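Local atomic coordinates of SPD1 nuclease (Streptococcus pyogenes, PDB entry 2XGR), a protein that is an extracellular DNase encoded by a prophage, and probably hydrolyses DNA with the help of a metal ion. Residues 196-202 with 227-233; 162-167 with 213-219. Where two conformers were deposited one is given. Residue numbers count along the deposited sequence, not the author numbering.

How the interactions relate
Both contacts belong to one layered unit. Interaction 1 pairs two strands of the large antiparallel sheet. Interaction 2 joins helix 160-173, which packs on that sheet, to the loop leaving strand 209-214, a sheet neighbour of strand 196-204. The centres are about 10 Å apart, and their segments alternate along the chain. They touch directly. Y201 OH lies 3.4 Å from L215 CD1, L199 CD2 lies 3.6 Å from Y163 CB, and L232 CD2 lies 3.7 Å from K219 CD. The sheet face with L199, Y201, V230 and L232 is the floor under interaction 2. A bound PEG lies about 3 Å from the K219 side chain, and a PEG lies about 6 Å from that of E233.

Interaction 1 of 2, residues 196-202 with 227-233; sequences QIELQYV and VTTVILE
Two extended strands, 196-202 and 228-233, run antiparallel with axes 4.6 Å apart at closest approach and 162° between their directions. The register pairs Q196 with E233 and continues to Y201 with T228. I197-L232, L199-V230 and Y201-T228 are hydrogen-bonded pairs. I197 N to L232 O, L199 N to V230 O, V230 N to L199 O and Y201 N to T228 O are each 2.8 Å; L232 N to I197 O is 2.9 Å and T228 N to Y201 O 3.0 Å. The pairs between them are non-hydrogen-bonded.

One face is mainly apolar. L199 (m, chi2 p) sets CD1 3.9 Å from CD1 of L232 (m, t). V230 (t) sets CG2 3.6 Å from Y201 OH, and its CB lies 4.2 Å from L199 CB. I197 (m, m) leads away from the partner strand, onto M160 and L144. Y201 takes p, with chi2 near 86°, so its ring leans over the partner strand. T228 (m) places CB 4.1 Å from the Y201 ring centroid, a CH-pi contact over the face. Y201 OH bonds E220. A water bridges Y201 O and T228 OG1, 2.8 Å from each.

The other face is more polar. Q196 (m, t) gives NE2 to OE2 of E233 (m, m) at 2.9 Å, and its amide packs on I231 (m, t). Q200 (t, t) extends, so a water bridges its OE1 (2.7 Å) and T229 OG1 (2.6 Å), while Q200 NE2 reaches K52 O.

This is regular antiparallel pairing inside the large sheet. Strand 178-186 hydrogen-bonds the far edge of 196-202, and helix 160-173 packs on the apolar face through M160 and Y163.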
# COMPACT_ATOMS: atom_id res chain seq x y z
N GLN A 196 -1.59 -4.08 -12.24
CA GLN A 196 -2.13 -3.07 -11.34
C GLN A 196 -1.81 -3.46 -9.91
O GLN A 196 -1.58 -4.62 -9.58
CB GLN A 196 -3.67 -2.93 -11.44
CG GLN A 196 -4.13 -2.50 -12.81
CD GLN A 196 -5.61 -2.60 -12.95
OE1 GLN A 196 -6.25 -3.51 -12.40
NE2 GLN A 196 -6.19 -1.65 -13.66
N ILE A 197 -1.79 -2.45 -9.02
CA ILE A 197 -1.74 -2.74 -7.57
C ILE A 197 -2.89 -2.02 -6.90
O ILE A 197 -3.15 -0.84 -7.19
CB ILE A 197 -0.38 -2.13 -6.96
CG1 ILE A 197 0.84 -2.68 -7.71
CG2 ILE A 197 -0.31 -2.37 -5.41
CD1 ILE A 197 1.19 -4.16 -7.45
N GLU A 198 -3.59 -2.72 -6.01
CA GLU A 198 -4.73 -2.16 -5.29
C GLU A 198 -4.29 -1.79 -3.87
O GLU A 198 -3.85 -2.69 -3.14
CB GLU A 198 -5.80 -3.25 -5.13
CG GLU A 198 -7.03 -2.77 -4.43
CD GLU A 198 -8.00 -3.89 -4.03
OE1 GLU A 198 -8.95 -4.10 -4.81
OE2 GLU A 198 -7.86 -4.49 -2.92
N LEU A 199 -4.40 -0.50 -3.47
CA LEU A 199 -4.15 -0.10 -2.13
C LEU A 199 -5.49 0.08 -1.44
O LEU A 199 -6.31 0.84 -1.91
CB LEU A 199 -3.47 1.33 -2.14
CG LEU A 199 -1.99 1.34 -2.60
CD1 LEU A 199 -1.86 1.09 -4.14
CD2 LEU A 199 -1.38 2.72 -2.25
N GLN A 200 -5.66 -0.51 -0.25
CA GLN A 200 -6.95 -0.46 0.47
C GLN A 200 -6.69 0.00 1.90
O GLN A 200 -5.84 -0.57 2.60
CB GLN A 200 -7.57 -1.89 0.56
CG GLN A 200 -8.89 -1.90 1.28
CD GLN A 200 -9.29 -3.32 1.57
OE1 GLN A 200 -9.76 -4.02 0.66
NE2 GLN A 200 -8.93 -3.81 2.78
N TYR A 201 -7.33 1.08 2.33
CA TYR A 201 -6.99 1.57 3.66
C TYR A 201 -8.19 2.17 4.38
O TYR A 201 -9.13 2.72 3.76
CB TYR A 201 -5.83 2.64 3.60
CG TYR A 201 -6.03 3.71 2.55
CD1 TYR A 201 -6.79 4.85 2.81
CD2 TYR A 201 -5.46 3.55 1.27
CE1 TYR A 201 -6.90 5.89 1.82
CE2 TYR A 201 -5.62 4.60 0.30
CZ TYR A 201 -6.30 5.76 0.62
OH TYR A 201 -6.42 6.73 -0.37
N VAL A 202 -8.15 2.04 5.70
CA VAL A 202 -9.18 2.66 6.56
C VAL A 202 -8.54 2.80 7.92
O VAL A 202 -7.58 2.04 8.23
CB VAL A 202 -10.43 1.83 6.61
CG1 VAL A 202 -10.13 0.47 7.35
CG2 VAL A 202 -11.65 2.59 7.34
N VAL A 227 -14.35 2.17 3.58
CA VAL A 227 -12.99 1.64 3.30
C VAL A 227 -12.61 2.17 1.91
O VAL A 227 -13.42 2.11 0.97
CB VAL A 227 -13.05 0.12 3.29
CG1 VAL A 227 -11.61 -0.49 2.89
CG2 VAL A 227 -13.50 -0.33 4.69
N THR A 228 -11.39 2.71 1.77
CA THR A 228 -10.95 3.35 0.51
C THR A 228 -10.03 2.45 -0.27
O THR A 228 -9.23 1.75 0.34
CB THR A 228 -10.19 4.63 0.83
OG1 THR A 228 -11.06 5.54 1.50
CG2 THR A 228 -9.74 5.39 -0.45
N THR A 229 -10.26 2.36 -1.57
CA THR A 229 -9.38 1.59 -2.44
C THR A 229 -8.88 2.50 -3.55
O THR A 229 -9.66 3.24 -4.14
CB THR A 229 -10.15 0.41 -3.05
OG1 THR A 229 -10.72 -0.38 -1.99
CG2 THR A 229 -9.23 -0.53 -3.94
N VAL A 230 -7.59 2.39 -3.86
CA VAL A 230 -6.94 3.15 -4.94
C VAL A 230 -6.33 2.09 -5.86
O VAL A 230 -5.64 1.16 -5.36
CB VAL A 230 -5.80 4.05 -4.31
CG1 VAL A 230 -4.97 4.56 -5.47
CG2 VAL A 230 -6.48 5.21 -3.58
N ILE A 231 -6.59 2.16 -7.18
CA ILE A 231 -5.98 1.18 -8.11
C ILE A 231 -4.94 1.91 -8.94
O ILE A 231 -5.25 2.90 -9.63
CB ILE A 231 -7.06 0.52 -9.07
CG1 ILE A 231 -8.08 -0.24 -8.23
CG2 ILE A 231 -6.37 -0.40 -10.14
CD1 ILE A 231 -9.32 -0.73 -9.02
N LEU A 232 -3.69 1.49 -8.81
CA LEU A 232 -2.61 2.12 -9.57
C LEU A 232 -2.11 1.21 -10.65
O LEU A 232 -2.03 -0.02 -10.46
CB LEU A 232 -1.43 2.47 -8.63
CG LEU A 232 -1.78 3.43 -7.51
CD1 LEU A 232 -0.51 3.74 -6.61
CD2 LEU A 232 -2.28 4.73 -8.11
N GLU A 233 -1.74 1.81 -11.78
CA GLU A 233 -1.20 1.02 -12.89
C GLU A 233 0.27 0.75 -12.70
O GLU A 233 1.05 1.66 -12.32
CB GLU A 233 -1.42 1.79 -14.25
CG GLU A 233 -2.85 2.09 -14.60
CD GLU A 233 -3.72 0.85 -14.89
OE1 GLU A 233 -3.22 -0.14 -15.48
OE2 GLU A 233 -4.90 0.87 -14.44
O HOH W 1 -10.77 -2.92 -1.62
O HOH W 2 -10.83 4.87 4.25

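Interaction 2 of 2, residues 162-167 with 213-219; sequences YYENRL and IRLNSNK
Two consecutive tyrosines of one helix reach the same loop in different ways. Y162 (t) sends its hydroxyl to the loop backbone, with OH 3.0 Å from L215 O and 3.2 Å from N216 O. Y163 (m) turns its ring edge to L215 CD1 and S217, and its OH accepts a hydrogen bond from S217 OG at 3.0 Å. Y163 OH also bonds P157 O.

Residues 162-167 are helical. Segment 213-219 begins as strand, then turns at L215 and N216. N216 has positive phi and psi (66°/31°). The closest CA pair is R166 with L215, at 6.4 Å.

The L215 side chain (m, t) is the main apolar anchor, lying against Y163, R166 and L167. Its CD1 lies 3.7 Å from L167 CG and 3.9 Å from Y163 CD1. Its CD2 lies 3.8 Å from R166 CB. L167 (m, t) also places CD2 4.0 Å from I213 CG2. R166 (m, t, t, with chi4 near 70°) turns its guanidinium back, so NH1 hydrogen-bonds Y162 O at 3.0 Å and also D154 O.

S217 OG accepts from K219 N at 3.0 Å, forming an ST turn. E220 bonds the backbone N of both L215 and S217. Beneath lie L199, Y201 and V230 of the sheet. Helix 160-173 is thus clasped by the loop that follows strand 209-214, over the large antiparallel sheet, in a protein assigned to the DNA/RNA non-specific endonuclease family of the His-Me finger clan.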
# COMPACT_ATOMS: atom_id res chain seq x y z
N TYR A 162 3.16 8.48 -2.72
CA TYR A 162 2.20 9.56 -2.46
C TYR A 162 1.25 9.10 -1.37
O TYR A 162 0.97 9.84 -0.38
CB TYR A 162 1.37 9.79 -3.79
CG TYR A 162 0.21 10.74 -3.60
CD1 TYR A 162 0.33 12.10 -3.94
CD2 TYR A 162 -0.99 10.32 -3.01
CE1 TYR A 162 -0.71 12.98 -3.79
CE2 TYR A 162 -2.03 11.22 -2.80
CZ TYR A 162 -1.86 12.56 -3.21
OH TYR A 162 -2.87 13.47 -2.97
N TYR A 163 0.75 7.88 -1.50
CA TYR A 163 -0.32 7.42 -0.58
C TYR A 163 0.30 7.02 0.78
O TYR A 163 -0.21 7.37 1.85
CB TYR A 163 -1.05 6.18 -1.17
CG TYR A 163 -1.74 6.61 -2.45
CD1 TYR A 163 -3.02 7.19 -2.43
CD2 TYR A 163 -1.03 6.55 -3.63
CE1 TYR A 163 -3.58 7.72 -3.61
CE2 TYR A 163 -1.60 7.06 -4.86
CZ TYR A 163 -2.89 7.63 -4.82
OH TYR A 163 -3.36 8.15 -6.00
N GLU A 164 1.39 6.25 0.74
CA GLU A 164 1.99 5.75 1.98
C GLU A 164 2.56 6.89 2.85
O GLU A 164 2.36 6.87 4.04
CB GLU A 164 3.09 4.74 1.66
CG GLU A 164 2.44 3.41 1.14
CD GLU A 164 3.47 2.29 0.96
OE1 GLU A 164 2.99 1.13 0.88
OE2 GLU A 164 4.70 2.57 0.92
N ASN A 165 3.19 7.91 2.26
CA ASN A 165 3.66 9.03 3.06
C ASN A 165 2.50 9.76 3.73
O ASN A 165 2.60 10.25 4.87
CB ASN A 165 4.49 10.04 2.22
CG ASN A 165 5.98 9.64 2.07
OD1 ASN A 165 6.84 10.40 1.49
ND2 ASN A 165 6.31 8.47 2.55
N ARG A 166 1.40 9.88 3.02
CA ARG A 166 0.27 10.59 3.63
C ARG A 166 -0.38 9.75 4.71
O ARG A 166 -0.80 10.31 5.73
CB ARG A 166 -0.71 10.99 2.54
CG ARG A 166 -0.18 12.17 1.70
CD ARG A 166 -1.01 12.44 0.48
NE ARG A 166 -0.51 13.69 -0.19
CZ ARG A 166 0.67 13.78 -0.82
NH1 ARG A 166 1.50 12.76 -1.00
NH2 ARG A 166 1.05 14.95 -1.34
N LEU A 167 -0.49 8.42 4.48
CA LEU A 167 -0.99 7.52 5.53
C LEU A 167 -0.08 7.56 6.79
O LEU A 167 -0.58 7.57 7.95
CB LEU A 167 -1.06 6.09 4.96
CG LEU A 167 -2.23 5.89 3.97
CD1 LEU A 167 -1.98 4.51 3.32
CD2 LEU A 167 -3.56 6.01 4.78
N ILE A 213 -10.33 7.54 5.62
CA ILE A 213 -9.17 8.42 5.53
C ILE A 213 -9.11 9.03 4.12
O ILE A 213 -9.25 8.31 3.13
CB ILE A 213 -7.88 7.59 5.75
CG1 ILE A 213 -7.78 7.15 7.22
CG2 ILE A 213 -6.62 8.52 5.40
CD1 ILE A 213 -6.74 6.01 7.56
N ARG A 214 -8.92 10.35 4.03
CA ARG A 214 -8.85 11.02 2.72
C ARG A 214 -7.45 11.55 2.50
O ARG A 214 -6.91 12.23 3.34
CB ARG A 214 -9.85 12.23 2.68
CG ARG A 214 -11.27 11.81 3.17
CD ARG A 214 -12.38 11.68 2.13
NE ARG A 214 -13.65 11.55 2.87
CZ ARG A 214 -14.50 10.53 2.77
NH1 ARG A 214 -14.30 9.57 1.87
NH2 ARG A 214 -15.58 10.47 3.57
N LEU A 215 -6.84 11.06 1.44
CA LEU A 215 -5.50 11.47 1.08
C LEU A 215 -5.44 12.49 -0.06
O LEU A 215 -4.32 12.88 -0.46
CB LEU A 215 -4.67 10.24 0.71
CG LEU A 215 -4.69 9.14 1.80
CD1 LEU A 215 -3.71 7.99 1.36
CD2 LEU A 215 -4.28 9.72 3.13
N ASN A 216 -6.60 13.02 -0.44
CA ASN A 216 -6.71 14.09 -1.45
C ASN A 216 -6.31 13.74 -2.88
O ASN A 216 -5.82 14.56 -3.64
CB ASN A 216 -6.03 15.40 -0.97
CG ASN A 216 -6.69 16.61 -1.58
OD1 ASN A 216 -7.93 16.69 -1.51
ND2 ASN A 216 -5.90 17.58 -2.13
N SER A 217 -6.51 12.47 -3.27
CA SER A 217 -6.22 12.08 -4.63
C SER A 217 -7.57 11.89 -5.37
O SER A 217 -8.47 11.24 -4.81
CB SER A 217 -5.51 10.73 -4.50
OG SER A 217 -5.63 10.00 -5.62
N ASN A 218 -7.55 12.06 -6.69
CA ASN A 218 -8.78 11.80 -7.47
C ASN A 218 -9.02 10.28 -7.72
O ASN A 218 -10.05 9.93 -8.30
CB ASN A 218 -8.66 12.45 -8.87
CG ASN A 218 -8.66 13.93 -8.80
OD1 ASN A 218 -9.32 14.55 -7.95
ND2 ASN A 218 -7.85 14.54 -9.66
N LYS A 219 -8.15 9.42 -7.19
CA LYS A 219 -8.23 7.98 -7.43
C LYS A 219 -8.92 7.23 -6.27
O LYS A 219 -9.08 6.01 -6.37
CB LYS A 219 -6.82 7.42 -7.63
CG LYS A 219 -6.12 7.95 -8.85
CD LYS A 219 -4.82 7.16 -9.12
CE LYS A 219 -3.99 7.85 -10.16
NZ LYS A 219 -4.70 7.55 -11.45
O HOH W 3 -3.00 16.85 -2.45